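PDB 4CZX: PAN2-PAN3 deadenylation complex catalytic subunit pan2 from Neurospora crassa, which probably shortens the poly(A) tails of mRNA as the catalytic subunit of the PAN deadenylation complex, seen here as its N-terminal WD40 domain. Local coordinates for residues Q77-D82 / M117-K122; W104-E109 / G144-E149; S125-A130 / L137-N142. All coordinates share one frame; numbering follows the deposited sequence.

Contact 1: Q77-D82 / M117-K122; sequences QFLFVD and MSFTSK
The carboxamide of Q77 grips the backbone of M117 at two points. OE1 accepts from M117 N at 2.8 Å, and NE2 donates to M117 O, also at 2.8 Å. CG of Q77 stands anti to the backbone N (chi1 -168°) and the chain runs on extended, which carries the amide to the edge of strand 114-119. M117 O lies close to the amide plane of Q77, and the pair of bonds fixes the flip of the amide. An alanine here would probably leave M117 N and M117 O without these mates. Next along, L79 meets M117 tip to tip: CD1 of L79 packs 3.7 Å from CG of M117. CD1 of L79 also lies over one face of the F119 ring, 4.2 Å from its centroid, as a CH-pi contact. V81 CG1 reaches the same ring obliquely, 3.7 Å from F119 CE1. M117 and F119 also pack on I127 of the next strand. On the far side of strand 77-80, F78 and F80 meet W43. The two strands run nearly parallel, 15° apart, but belong to different sheets. This is the packing of neighbouring blades in a WD40 beta-propeller, here through their first strands.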
loop_
_atom_site.group_PDB
_atom_site.type_symbol
_atom_site.label_atom_id
_atom_site.label_comp_id
_atom_site.label_asym_id
_atom_site.label_seq_id
_atom_site.Cartn_x
_atom_site.Cartn_y
_atom_site.Cartn_z
ATOM N N GLN A 77 30.771 -1.608 -0.074
ATOM C CA GLN A 77 31.840 -0.842 0.591
ATOM C C GLN A 77 31.355 0.557 0.989
ATOM O O GLN A 77 30.457 1.118 0.341
ATOM C CB GLN A 77 33.067 -0.721 -0.323
ATOM C CG GLN A 77 34.358 -0.192 0.356
ATOM C CD GLN A 77 35.424 0.222 -0.657
ATOM O OE1 GLN A 77 35.457 -0.289 -1.776
ATOM N NE2 GLN A 77 36.259 1.190 -0.289
ATOM N N PHE A 78 31.949 1.084 2.060
ATOM C CA PHE A 78 31.785 2.475 2.492
ATOM C C PHE A 78 33.060 3.276 2.218
ATOM O O PHE A 78 34.170 2.721 2.235
ATOM C CB PHE A 78 31.503 2.569 3.993
ATOM C CG PHE A 78 30.292 1.818 4.460
ATOM C CD1 PHE A 78 29.022 2.371 4.344
ATOM C CD2 PHE A 78 30.432 0.590 5.096
ATOM C CE1 PHE A 78 27.900 1.678 4.810
ATOM C CE2 PHE A 78 29.318 -0.106 5.562
ATOM C CZ PHE A 78 28.048 0.443 5.420
ATOM N N LEU A 79 32.905 4.574 1.968
ATOM C CA LEU A 79 34.018 5.526 2.096
ATOM C C LEU A 79 33.498 6.772 2.795
ATOM O O LEU A 79 32.298 7.062 2.734
ATOM C CB LEU A 79 34.625 5.906 0.744
ATOM C CG LEU A 79 35.574 4.939 0.027
ATOM C CD1 LEU A 79 36.013 5.573 -1.280
ATOM C CD2 LEU A 79 36.780 4.583 0.893
ATOM N N PHE A 80 34.399 7.503 3.446
ATOM C CA PHE A 80 34.014 8.627 4.285
ATOM C C PHE A 80 34.730 9.917 3.934
ATOM O O PHE A 80 35.963 9.935 3.785
ATOM C CB PHE A 80 34.278 8.285 5.754
ATOM C CG PHE A 80 33.635 7.014 6.183
ATOM C CD1 PHE A 80 32.286 6.986 6.507
ATOM C CD2 PHE A 80 34.362 5.827 6.216
ATOM C CE1 PHE A 80 31.665 5.796 6.871
ATOM C CE2 PHE A 80 33.756 4.639 6.589
ATOM C CZ PHE A 80 32.406 4.623 6.920
ATOM N N VAL A 81 33.950 10.995 3.816
ATOM C CA VAL A 81 34.483 12.346 3.631
ATOM C C VAL A 81 33.765 13.309 4.570
ATOM O O VAL A 81 32.824 12.922 5.264
ATOM C CB VAL A 81 34.344 12.831 2.174
ATOM C CG1 VAL A 81 35.012 11.825 1.215
ATOM C CG2 VAL A 81 32.890 13.012 1.809
ATOM N N ASP A 82 34.218 14.558 4.617
ATOM C CA ASP A 82 33.621 15.523 5.535
ATOM C C ASP A 82 32.111 15.688 5.334
ATOM O O ASP A 82 31.358 15.694 6.305
ATOM C CB ASP A 82 34.325 16.878 5.403
ATOM C CG ASP A 82 35.730 16.854 5.976
ATOM O OD1 ASP A 82 36.029 15.943 6.780
ATOM O OD2 ASP A 82 36.539 17.739 5.624
ATOM N N MET A 117 35.938 0.658 -4.388
ATOM C CA MET A 117 36.341 2.008 -4.729
ATOM C C MET A 117 37.366 2.563 -3.775
ATOM O O MET A 117 37.529 2.073 -2.649
ATOM C CB MET A 117 35.137 2.910 -4.754
ATOM C CG MET A 117 34.512 2.964 -3.469
ATOM S SD MET A 117 33.182 4.108 -3.721
ATOM C CE MET A 117 32.519 3.805 -2.191
ATOM N N SER A 118 38.049 3.600 -4.232
ATOM C CA SER A 118 39.112 4.219 -3.454
ATOM C C SER A 118 39.235 5.685 -3.809
ATOM O O SER A 118 38.739 6.130 -4.843
ATOM C CB SER A 118 40.453 3.517 -3.708
ATOM O OG SER A 118 40.950 3.845 -4.997
ATOM N N PHE A 119 39.923 6.434 -2.964
ATOM C CA PHE A 119 40.324 7.773 -3.338
ATOM C C PHE A 119 41.466 7.677 -4.344
ATOM O O PHE A 119 41.952 6.579 -4.647
ATOM C CB PHE A 119 40.700 8.580 -2.095
ATOM C CG PHE A 119 39.550 8.744 -1.140
ATOM C CD1 PHE A 119 38.469 9.541 -1.482
ATOM C CD2 PHE A 119 39.530 8.078 0.078
ATOM C CE1 PHE A 119 37.386 9.685 -0.626
ATOM C CE2 PHE A 119 38.452 8.213 0.937
ATOM C CZ PHE A 119 37.381 9.028 0.589
ATOM N N THR A 120 41.866 8.819 -4.886
ATOM C CA THR A 120 42.884 8.853 -5.923
ATOM C C THR A 120 43.946 9.875 -5.523
ATOM O O THR A 120 44.320 9.947 -4.357
ATOM C CB THR A 120 42.279 9.198 -7.309
ATOM O OG1 THR A 120 41.793 10.550 -7.312
ATOM C CG2 THR A 120 41.128 8.234 -7.649
ATOM N N SER A 121 44.408 10.672 -6.476
ATOM C CA SER A 121 45.474 11.629 -6.195
ATOM C C SER A 121 44.923 12.965 -5.698
ATOM O O SER A 121 45.686 13.915 -5.496
ATOM C CB SER A 121 46.331 11.862 -7.443
ATOM O OG SER A 121 45.593 12.547 -8.441
ATOM N N LYS A 122 43.613 13.028 -5.474
ATOM C CA LYS A 122 42.966 14.322 -5.242
ATOM C C LYS A 122 42.293 14.422 -3.881
ATOM O O LYS A 122 41.255 15.072 -3.730
ATOM C CB LYS A 122 41.961 14.601 -6.359
ATOM C CG LYS A 122 42.612 14.600 -7.733
ATOM C CD LYS A 122 41.639 14.927 -8.842
ATOM C CE LYS A 122 42.308 14.686 -10.185
ATOM N NZ LYS A 122 41.353 14.829 -11.314
#

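Contact 2: W104-E109 / G144-E149; sequences WSIRHE and GEVVKE. With PO4 (phosphate ion), chain D.
W104 presents one face of its indole to G144. The G144 CA lies 3.4 Å from the centroid of the five-membered ring, almost on the ring normal, as a close CH-pi contact. A side chain at G144 would clash with W104 CG, and the positive phi also suits a glycine. The indole NE1 is bonded to V141 O, which anchors the ring beside the turn. G144 and E145 both face D140 in a G1 beta bulge. I106 follows, with CD1 3.4 Å from G144 O and CG2 3.9 Å from V146 CG2. R107 NE and NH2 hold two oxygens of a phosphate ion, with NE 2.8 Å from O3, while NH1 forms a salt bridge with D72. The phosphate is probably from the crystallisation liquor. H108 crosses V146 at about a right angle, with H108 CD2 3.9 Å from V146 CG2. Its CE1 lies 3.5 Å from E149 OE1, the ring and carboxylate planes 85° apart. S110 N donates to H108 ND1, and E149 OE2 bonds S110 OG and forms a salt bridge with K135. No hydrogen bond joins the segments: they meet by CH-pi and van der Waals contact, with polar groups paired mainly outside them.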
loop_
_atom_site.group_PDB
_atom_site.type_symbol
_atom_site.label_atom_id
_atom_site.label_comp_id
_atom_site.label_asym_id
_atom_site.label_seq_id
_atom_site.Cartn_x
_atom_site.Cartn_y
_atom_site.Cartn_z
ATOM N N TRP A 104 24.011 12.842 -3.455
ATOM C CA TRP A 104 23.856 12.520 -4.876
ATOM C C TRP A 104 23.715 11.027 -5.165
ATOM O O TRP A 104 23.901 10.172 -4.296
ATOM C CB TRP A 104 25.008 13.095 -5.724
ATOM C CG TRP A 104 26.459 12.849 -5.273
ATOM C CD1 TRP A 104 27.313 13.784 -4.755
ATOM C CD2 TRP A 104 27.218 11.625 -5.363
ATOM N NE1 TRP A 104 28.543 13.221 -4.500
ATOM C CE2 TRP A 104 28.512 11.898 -4.860
ATOM C CE3 TRP A 104 26.929 10.325 -5.811
ATOM C CZ2 TRP A 104 29.514 10.926 -4.789
ATOM C CZ3 TRP A 104 27.928 9.357 -5.737
ATOM C CH2 TRP A 104 29.206 9.665 -5.229
ATOM N N SER A 105 23.358 10.727 -6.406
ATOM C CA SER A 105 23.088 9.358 -6.822
ATOM C C SER A 105 23.614 9.165 -8.233
ATOM O O SER A 105 23.273 9.921 -9.137
ATOM C CB SER A 105 21.581 9.061 -6.750
ATOM O OG SER A 105 21.304 7.717 -7.121
ATOM N N ILE A 106 24.478 8.172 -8.419
ATOM C CA ILE A 106 25.028 7.914 -9.732
ATOM C C ILE A 106 24.721 6.469 -10.123
ATOM O O ILE A 106 25.120 5.525 -9.444
ATOM C CB ILE A 106 26.555 8.176 -9.773
ATOM C CG1 ILE A 106 26.852 9.638 -9.409
ATOM C CG2 ILE A 106 27.111 7.845 -11.147
ATOM C CD1 ILE A 106 28.342 9.983 -9.356
ATOM N N ARG A 107 23.979 6.311 -11.211
ATOM C CA ARG A 107 23.615 4.987 -11.700
ATOM C C ARG A 107 23.966 4.948 -13.178
ATOM O O ARG A 107 23.110 5.138 -14.045
ATOM C CB ARG A 107 22.130 4.692 -11.461
ATOM C CG ARG A 107 21.770 3.207 -11.601
ATOM C CD ARG A 107 20.286 2.915 -11.361
ATOM N NE ARG A 107 20.049 1.476 -11.472
ATOM C CZ ARG A 107 20.199 0.611 -10.467
ATOM N NH1 ARG A 107 20.546 1.037 -9.259
ATOM N NH2 ARG A 107 20.000 -0.685 -10.670
ATOM N N HIS A 108 25.251 4.733 -13.443
ATOM C CA HIS A 108 25.828 4.812 -14.785
ATOM C C HIS A 108 25.698 3.460 -15.496
ATOM O O HIS A 108 25.759 2.413 -14.846
ATOM C CB HIS A 108 27.297 5.249 -14.663
ATOM C CG HIS A 108 27.956 5.604 -15.957
ATOM N ND1 HIS A 108 28.477 4.657 -16.814
ATOM C CD2 HIS A 108 28.236 6.806 -16.511
ATOM C CE1 HIS A 108 29.023 5.261 -17.854
ATOM N NE2 HIS A 108 28.893 6.565 -17.693
ATOM N N GLU A 109 25.511 3.485 -16.818
ATOM C CA GLU A 109 25.361 2.257 -17.606
ATOM C C GLU A 109 26.554 1.316 -17.491
ATOM O O GLU A 109 26.399 0.111 -17.618
ATOM C CB GLU A 109 25.136 2.588 -19.081
ATOM C CG GLU A 109 23.784 3.201 -19.379
ATOM C CD GLU A 109 23.564 3.429 -20.868
ATOM O OE1 GLU A 109 24.369 2.911 -21.680
ATOM O OE2 GLU A 109 22.589 4.133 -21.224
ATOM N N GLY A 144 29.395 15.081 -7.912
ATOM C CA GLY A 144 28.589 13.878 -7.984
ATOM C C GLY A 144 28.340 13.451 -9.419
ATOM O O GLY A 144 27.205 13.157 -9.812
ATOM N N GLU A 145 29.403 13.435 -10.214
ATOM C CA GLU A 145 29.303 12.992 -11.594
ATOM C C GLU A 145 30.529 12.186 -12.018
ATOM O O GLU A 145 31.642 12.411 -11.531
ATOM C CB GLU A 145 29.116 14.188 -12.527
ATOM C CG GLU A 145 30.263 15.177 -12.523
ATOM C CD GLU A 145 29.905 16.510 -13.178
ATOM O OE1 GLU A 145 28.713 16.900 -13.145
ATOM O OE2 GLU A 145 30.823 17.173 -13.716
ATOM N N VAL A 146 30.305 11.243 -12.924
ATOM C CA VAL A 146 31.384 10.538 -13.596
ATOM C C VAL A 146 32.140 11.518 -14.481
ATOM O O VAL A 146 31.532 12.236 -15.273
ATOM C CB VAL A 146 30.849 9.367 -14.449
ATOM C CG1 VAL A 146 31.976 8.736 -15.267
ATOM C CG2 VAL A 146 30.184 8.327 -13.558
ATOM N N VAL A 147 33.463 11.562 -14.341
ATOM C CA VAL A 147 34.279 12.475 -15.139
ATOM C C VAL A 147 35.148 11.723 -16.141
ATOM O O VAL A 147 35.687 12.308 -17.075
ATOM C CB VAL A 147 35.183 13.352 -14.251
ATOM C CG1 VAL A 147 34.336 14.284 -13.408
ATOM C CG2 VAL A 147 36.070 12.481 -13.369
ATOM N N LYS A 148 35.274 10.417 -15.945
ATOM C CA LYS A 148 36.119 9.613 -16.809
ATOM C C LYS A 148 35.707 8.152 -16.757
ATOM O O LYS A 148 35.295 7.650 -15.711
ATOM C CB LYS A 148 37.584 9.771 -16.395
ATOM C CG LYS A 148 38.595 9.395 -17.451
ATOM C CD LYS A 148 39.912 10.093 -17.165
ATOM C CE LYS A 148 40.848 10.036 -18.363
ATOM N NZ LYS A 148 41.681 11.278 -18.461
ATOM N N GLU A 149 35.814 7.481 -17.896
ATOM C CA GLU A 149 35.609 6.041 -17.969
ATOM C C GLU A 149 36.892 5.400 -18.479
ATOM O O GLU A 149 37.459 5.874 -19.456
ATOM C CB GLU A 149 34.425 5.714 -18.878
ATOM C CG GLU A 149 34.142 4.236 -19.040
ATOM C CD GLU A 149 32.804 3.973 -19.706
ATOM O OE1 GLU A 149 31.963 4.901 -19.753
ATOM O OE2 GLU A 149 32.596 2.840 -20.186
HETATM P P PO4 D . 18.453 -0.458 -14.360
HETATM O O1 PO4 D . 19.214 -1.135 -15.477
HETATM O O2 PO4 D . 18.413 -1.385 -13.168
HETATM O O3 PO4 D . 19.139 0.836 -13.993
HETATM O O4 PO4 D . 17.044 -0.150 -14.817
#

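Contact 3: S125-A130 / L137-N142; sequences SEILVA and LVIDVN
I127 has CG1 between its backbone N and carbonyl carbon (chi1 56°), and this sets CG1 3.6 Å from I139 CB. The two side chains lie side by side and point the same way. On E126, CG is anti to the backbone N (chi1 -175°), and the extended chain brings CD to V138 CG1 at 3.3 Å. The segments form a beta hairpin, the middle two strands of a four-stranded WD40 propeller blade. I127 with I139 and V129 with L137 are hydrogen-bonded antiparallel pairs. E126 with D140 and L128 with V138 are non-hydrogen-bonded pairs. I127, V129, L137 and I139 share one face of the sheet, where V129 CG1 meets I139 CD1 at 4.0 Å. E126, L128, V138 and D140 take the other face, and L128 on that side touches L159 of the next blade. The carboxylate of E126 is buried but has two partners: OE2 makes a salt bridge with K122 and OE1 bonds to T120. These bonds probably help to keep it charged. Past the last bridge, V141 crosses I127 at about a right angle, their CG2 atoms 3.8 Å apart. V141 N donates to S125 O at 2.8 Å, from above the carbonyl plane.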
loop_
_atom_site.group_PDB
_atom_site.type_symbol
_atom_site.label_atom_id
_atom_site.label_comp_id
_atom_site.label_asym_id
_atom_site.label_seq_id
_atom_site.Cartn_x
_atom_site.Cartn_y
_atom_site.Cartn_z
ATOM N N SER A 125 38.306 14.531 -2.995
ATOM C CA SER A 125 37.501 15.159 -4.036
ATOM C C SER A 125 37.140 14.192 -5.164
ATOM O O SER A 125 36.255 14.473 -5.973
ATOM C CB SER A 125 38.241 16.368 -4.621
ATOM O OG SER A 125 38.703 17.235 -3.602
ATOM N N GLU A 126 37.846 13.062 -5.233
ATOM C CA GLU A 126 37.678 12.138 -6.353
ATOM C C GLU A 126 37.813 10.672 -5.941
ATOM O O GLU A 126 38.649 10.319 -5.107
ATOM C CB GLU A 126 38.703 12.469 -7.446
ATOM C CG GLU A 126 38.581 11.669 -8.730
ATOM C CD GLU A 126 39.674 12.009 -9.745
ATOM O OE1 GLU A 126 40.760 11.390 -9.691
ATOM O OE2 GLU A 126 39.439 12.885 -10.608
ATOM N N ILE A 127 36.983 9.815 -6.524
ATOM C CA ILE A 127 37.118 8.388 -6.290
ATOM C C ILE A 127 37.239 7.593 -7.582
ATOM O O ILE A 127 36.796 8.025 -8.648
ATOM C CB ILE A 127 35.934 7.816 -5.483
ATOM C CG1 ILE A 127 34.602 8.117 -6.179
ATOM C CG2 ILE A 127 35.961 8.329 -4.059
ATOM C CD1 ILE A 127 33.400 7.511 -5.465
ATOM N N LEU A 128 37.862 6.427 -7.464
ATOM C CA LEU A 128 37.923 5.449 -8.542
ATOM C C LEU A 128 37.001 4.299 -8.177
ATOM O O LEU A 128 37.035 3.829 -7.043
ATOM C CB LEU A 128 39.356 4.954 -8.734
ATOM C CG LEU A 128 39.566 3.793 -9.712
ATOM C CD1 LEU A 128 39.344 4.230 -11.158
ATOM C CD2 LEU A 128 40.976 3.203 -9.534
ATOM N N VAL A 129 36.167 3.840 -9.109
ATOM C CA VAL A 129 35.309 2.707 -8.796
ATOM C C VAL A 129 35.514 1.642 -9.865
ATOM O O VAL A 129 35.734 1.949 -11.038
ATOM C CB VAL A 129 33.797 3.092 -8.676
ATOM C CG1 VAL A 129 33.604 4.292 -7.717
ATOM C CG2 VAL A 129 33.170 3.360 -10.033
ATOM N N ALA A 130 35.483 0.390 -9.434
ATOM C CA ALA A 130 35.766 -0.745 -10.310
ATOM C C ALA A 130 35.091 -1.990 -9.764
ATOM O O ALA A 130 34.494 -1.965 -8.685
ATOM C CB ALA A 130 37.277 -0.966 -10.438
ATOM N N LEU A 137 35.401 3.606 -13.487
ATOM C CA LEU A 137 34.885 4.964 -13.584
ATOM C C LEU A 137 35.530 5.863 -12.550
ATOM O O LEU A 137 35.765 5.453 -11.414
ATOM C CB LEU A 137 33.362 4.996 -13.409
ATOM C CG LEU A 137 32.543 4.201 -14.423
ATOM C CD1 LEU A 137 32.139 2.856 -13.840
ATOM C CD2 LEU A 137 31.327 5.006 -14.859
ATOM N N VAL A 138 35.815 7.088 -12.965
ATOM C CA VAL A 138 36.331 8.114 -12.077
ATOM C C VAL A 138 35.184 9.086 -11.751
ATOM O O VAL A 138 34.513 9.590 -12.652
ATOM C CB VAL A 138 37.519 8.861 -12.710
ATOM C CG1 VAL A 138 38.105 9.831 -11.715
ATOM C CG2 VAL A 138 38.591 7.873 -13.182
ATOM N N ILE A 139 34.956 9.331 -10.463
ATOM C CA ILE A 139 33.841 10.174 -10.015
ATOM C C ILE A 139 34.323 11.403 -9.246
ATOM O O ILE A 139 35.129 11.284 -8.312
ATOM C CB ILE A 139 32.858 9.365 -9.125
ATOM C CG1 ILE A 139 32.103 8.339 -9.977
ATOM C CG2 ILE A 139 31.880 10.288 -8.400
ATOM C CD1 ILE A 139 31.353 7.263 -9.178
ATOM N N ASP A 140 33.840 12.576 -9.663
ATOM C CA ASP A 140 34.026 13.831 -8.935
ATOM C C ASP A 140 33.063 13.818 -7.756
ATOM O O ASP A 140 31.845 13.862 -7.942
ATOM C CB ASP A 140 33.763 15.041 -9.847
ATOM C CG ASP A 140 34.048 16.394 -9.171
ATOM O OD1 ASP A 140 33.890 16.544 -7.937
ATOM O OD2 ASP A 140 34.406 17.337 -9.903
ATOM N N VAL A 141 33.617 13.751 -6.552
ATOM C CA VAL A 141 32.827 13.622 -5.333
ATOM C C VAL A 141 32.092 14.927 -4.997
ATOM O O VAL A 141 31.004 14.916 -4.412
ATOM C CB VAL A 141 33.734 13.172 -4.159
ATOM C CG1 VAL A 141 32.977 13.141 -2.853
ATOM C CG2 VAL A 141 34.302 11.753 -4.460
ATOM N N ASN A 142 32.667 16.051 -5.401
ATOM C CA ASN A 142 32.024 17.336 -5.141
ATOM C C ASN A 142 30.815 17.561 -6.041
ATOM O O ASN A 142 29.769 18.016 -5.580
ATOM C CB ASN A 142 33.030 18.470 -5.301
ATOM C CG ASN A 142 34.122 18.413 -4.262
ATOM O OD1 ASN A 142 33.858 18.156 -3.088
ATOM N ND2 ASN A 142 35.359 18.620 -4.690
#

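In the fold
All three contacts involve the blade built from strands 114-119, 126-131, 135-140 and 145-151. Contact 3 pairs its two middle strands. Contacts 1 and 2 join its first and last strands to the preceding blade, strands 77-80 to 102-106. Contact 3 is centred about 8 Å from each of the others and touches both. S118 O lies 2.8 Å from L128 N, and V147 N 2.8 Å from V138 O. Contacts 1 and 2 do not touch, with nearest atoms about 6 Å apart. Centres of contacts 1 and 2 lie about 12 Å and 22 Å from the chain centre. R107 of contact 2 and R91 hold the phosphate. The catalytic exonuclease domain lies outside this fragment.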